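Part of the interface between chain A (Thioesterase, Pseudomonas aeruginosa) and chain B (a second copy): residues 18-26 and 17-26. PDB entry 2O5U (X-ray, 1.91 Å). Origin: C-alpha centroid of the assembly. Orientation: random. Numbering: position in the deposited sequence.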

# COMPACT_ATOMS: atom_id res chain seq x y z
N PRO A 18 -15.91 -4.67 10.84
CA PRO A 18 -15.52 -3.31 10.58
C PRO A 18 -14.03 -3.28 10.21
O PRO A 18 -13.22 -4.09 10.71
N ILE A 19 -13.67 -2.37 9.31
CA ILE A 19 -12.28 -2.11 8.94
C ILE A 19 -12.12 -0.62 8.92
O ILE A 19 -12.84 0.03 8.22
N SER A 20 -11.20 -0.08 9.71
CA SER A 20 -10.99 1.35 9.67
C SER A 20 -10.27 1.75 8.38
O SER A 20 -9.36 1.05 7.90
N THR A 21 -10.68 2.89 7.82
CA THR A 21 -10.01 3.43 6.65
C THR A 21 -8.72 4.20 7.05
O THR A 21 -8.58 4.68 8.21
N ARG A 22 -7.76 4.26 6.11
CA ARG A 22 -6.48 4.88 6.35
C ARG A 22 -6.32 6.01 5.38
O ARG A 22 -7.00 6.04 4.34
N TRP A 23 -5.45 6.94 5.72
CA TRP A 23 -5.27 8.21 4.95
C TRP A 23 -5.09 7.89 3.47
O TRP A 23 -5.81 8.44 2.59
N HIS A 24 -4.15 6.97 3.20
CA HIS A 24 -3.74 6.76 1.81
C HIS A 24 -4.69 5.78 1.12
O HIS A 24 -4.39 5.33 0.00
N ASP A 25 -5.77 5.34 1.80
CA ASP A 25 -6.81 4.59 1.07
C ASP A 25 -7.31 5.46 -0.08
O ASP A 25 -7.60 4.92 -1.16
N ASN A 26 -7.41 6.77 0.15
CA ASN A 26 -7.92 7.66 -0.92
C ASN A 26 -6.84 7.81 -1.97
O ASN A 26 -5.66 7.93 -1.67
N GLN B 17 -6.18 6.67 18.81
CA GLN B 17 -6.97 6.10 17.70
C GLN B 17 -6.73 4.61 17.44
O GLN B 17 -5.62 4.22 17.12
N PRO B 18 -7.76 3.78 17.60
CA PRO B 18 -7.61 2.40 17.18
C PRO B 18 -7.47 2.32 15.65
O PRO B 18 -8.10 3.11 14.95
N ILE B 19 -6.62 1.44 15.15
CA ILE B 19 -6.52 1.22 13.72
C ILE B 19 -6.57 -0.28 13.53
O ILE B 19 -5.84 -1.03 14.22
N SER B 20 -7.47 -0.74 12.67
CA SER B 20 -7.57 -2.18 12.48
C SER B 20 -6.40 -2.64 11.57
O SER B 20 -5.97 -1.93 10.64
N THR B 21 -5.81 -3.81 11.88
CA THR B 21 -4.72 -4.30 11.05
C THR B 21 -5.26 -5.05 9.83
O THR B 21 -6.36 -5.62 9.90
N ARG B 22 -4.46 -5.07 8.73
CA ARG B 22 -4.84 -5.68 7.45
C ARG B 22 -3.93 -6.82 7.11
O ARG B 22 -2.79 -6.86 7.57
N TRP B 23 -4.40 -7.76 6.29
CA TRP B 23 -3.59 -8.93 5.92
C TRP B 23 -2.19 -8.58 5.50
O TRP B 23 -1.21 -9.11 6.09
N HIS B 24 -2.07 -7.70 4.50
CA HIS B 24 -0.78 -7.39 3.92
C HIS B 24 0.02 -6.37 4.76
O HIS B 24 1.09 -5.86 4.31
N ASP B 25 -0.44 -6.04 5.97
CA ASP B 25 0.45 -5.28 6.86
C ASP B 25 1.67 -6.11 7.19
O ASP B 25 2.78 -5.56 7.31
N ASN B 26 1.48 -7.43 7.36
CA ASN B 26 2.65 -8.32 7.62
C ASN B 26 3.49 -8.45 6.37
O ASN B 26 2.96 -8.57 5.25

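The two stretches meet where Ser20(A) and Ser20(B) face each other, their CA atoms 5.7 Å apart, and what one copy contributes the other largely repeats. Both serines point toward the partner chain and adopt p. In this rotamer each hydroxyl receives a hydrogen bond from the opposite backbone: Ser20(B) N to Ser20(A) OG is 2.9 Å, and Ser20(A) N to Ser20(B) OG is 3.1 Å. A small side chain with an oxygen one atom beyond CB suits so close an approach.

Arg22 has the most surface covered by the partner stretch, in both copies. Its CB points toward the partner, and chi1 m followed by t at chi2 and chi3 extends the chain almost fully, carrying the guanidinium across to the other copy's Asp25. There the two planar groups pair side by side: Arg22(A) NH1 lies 2.9 Å from Asp25(B) OD1 and Arg22(A) NH2 2.8 Å from Asp25(B) OD2, while Arg22(B) NH1 and Asp25(A) OD1, at 2.7 Å, belong to the matching salt bridge. NH2 of each arginine also donates to a serine carbonyl, with Arg22(A) NH2 to Ser20(B) O and Arg22(B) NH2 to Ser20(A) O both 2.9 Å.

With these acceptors at their edges, the guanidiniums can stack face on face, centres 4.3 Å apart and planes at 17°. Two like charges thus lie close, yet each is paired with a carboxylate. Asp25, in m, is held for this role by its own chain: Arg22(A) N donates to Asp25(A) OD2 at 2.7 Å, and the other copy does the same.

Water 1 accepts from both Arg22 NE atoms and donates to both Ser20 carbonyls, giving each NE an acceptor and each carbonyl a second donor. Ile19, m and t, lies sideways; Ile19(A) CG2 comes within 3.7 Å of Ser20(B) OG, a van der Waals contact in which a methyl covers the flank of the polar cluster.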

# COMPACT_ATOMS: atom_id res chain seq x y z
CB PRO A 18 -15.80 -2.63 11.93
CG PRO A 18 -15.59 -3.70 12.92
CD PRO A 18 -16.11 -4.92 12.29
CB ILE A 19 -11.91 -2.67 7.56
CG1 ILE A 19 -12.08 -4.22 7.54
CG2 ILE A 19 -10.49 -2.28 7.17
CD1 ILE A 19 -11.56 -4.93 6.31
CB SER A 20 -10.21 1.82 10.91
OG SER A 20 -9.00 1.09 11.07
CB THR A 21 -10.93 4.31 5.81
OG1 THR A 21 -11.55 5.24 6.70
CG2 THR A 21 -12.00 3.42 5.09
CB ARG A 22 -5.31 3.90 6.19
CG ARG A 22 -5.30 2.73 7.26
CD ARG A 22 -4.25 1.68 6.87
NE ARG A 22 -4.41 0.55 7.77
CZ ARG A 22 -3.62 -0.51 7.79
NH1 ARG A 22 -2.57 -0.55 6.97
NH2 ARG A 22 -3.88 -1.52 8.64
CB TRP A 23 -4.05 8.98 5.44
CG TRP A 23 -3.69 10.06 4.47
CD1 TRP A 23 -2.73 10.02 3.47
CD2 TRP A 23 -4.33 11.35 4.38
NE1 TRP A 23 -2.75 11.23 2.76
CE2 TRP A 23 -3.73 12.05 3.29
CE3 TRP A 23 -5.38 11.97 5.10
CZ2 TRP A 23 -4.06 13.36 2.98
CZ3 TRP A 23 -5.75 13.30 4.76
CH2 TRP A 23 -5.08 13.96 3.69
CB HIS A 24 -2.26 6.30 1.72
CG HIS A 24 -1.61 6.53 0.38
ND1 HIS A 24 -0.29 6.23 0.14
CD2 HIS A 24 -2.08 7.10 -0.77
CE1 HIS A 24 0.02 6.57 -1.10
NE2 HIS A 24 -1.05 7.09 -1.67
CB ASP A 25 -8.00 4.20 1.94
CG ASP A 25 -7.66 3.06 2.93
OD1 ASP A 25 -6.59 2.41 2.76
OD2 ASP A 25 -8.48 2.86 3.86
CB ASN A 26 -8.31 9.06 -0.36
CG ASN A 26 -9.54 9.00 0.54
OD1 ASN A 26 -10.30 8.06 0.45
ND2 ASN A 26 -9.71 9.99 1.39
CB GLN B 17 -6.78 6.89 16.41
CG GLN B 17 -8.04 6.79 15.53
CD GLN B 17 -7.75 6.52 14.09
OE1 GLN B 17 -6.78 7.03 13.56
NE2 GLN B 17 -8.59 5.69 13.44
CB PRO B 18 -8.91 1.73 17.67
CG PRO B 18 -9.91 2.91 17.87
CD PRO B 18 -9.09 4.09 18.18
CB ILE B 19 -5.23 1.84 13.10
CG1 ILE B 19 -5.31 3.36 13.14
CG2 ILE B 19 -5.05 1.41 11.63
CD1 ILE B 19 -3.96 4.00 12.90
CB SER B 20 -8.95 -2.54 11.93
OG SER B 20 -9.08 -2.12 10.59
CB THR B 21 -3.70 -5.17 11.82
OG1 THR B 21 -4.42 -6.24 12.44
CG2 THR B 21 -2.91 -4.32 12.87
CB ARG B 22 -4.81 -4.62 6.32
CG ARG B 22 -5.91 -3.52 6.55
CD ARG B 22 -5.78 -2.36 5.46
NE ARG B 22 -6.69 -1.28 5.81
CZ ARG B 22 -6.88 -0.19 5.06
NH1 ARG B 22 -6.24 -0.06 3.91
NH2 ARG B 22 -7.72 0.75 5.50
CB TRP B 23 -4.27 -9.74 4.83
CG TRP B 23 -3.42 -10.83 4.31
CD1 TRP B 23 -2.69 -10.82 3.15
CD2 TRP B 23 -3.17 -12.08 4.94
NE1 TRP B 23 -2.00 -12.00 3.01
CE2 TRP B 23 -2.30 -12.80 4.10
CE3 TRP B 23 -3.61 -12.67 6.14
CZ2 TRP B 23 -1.87 -14.12 4.41
CZ3 TRP B 23 -3.19 -13.93 6.45
CH2 TRP B 23 -2.30 -14.64 5.59
CB HIS B 24 -0.99 -7.00 2.44
CG HIS B 24 0.21 -7.16 1.54
ND1 HIS B 24 0.22 -6.68 0.24
CD2 HIS B 24 1.45 -7.69 1.76
CE1 HIS B 24 1.41 -6.92 -0.31
NE2 HIS B 24 2.16 -7.54 0.58
CB ASP B 25 -0.24 -4.90 8.19
CG ASP B 25 -1.29 -3.81 8.02
OD1 ASP B 25 -1.27 -3.12 6.97
OD2 ASP B 25 -2.08 -3.63 8.95
CB ASN B 26 2.15 -9.71 8.07
CG ASN B 26 1.52 -9.69 9.44
OD1 ASN B 26 1.72 -8.77 10.21
ND2 ASN B 26 0.74 -10.74 9.74
O HOH W 1 -7.17 -0.38 8.71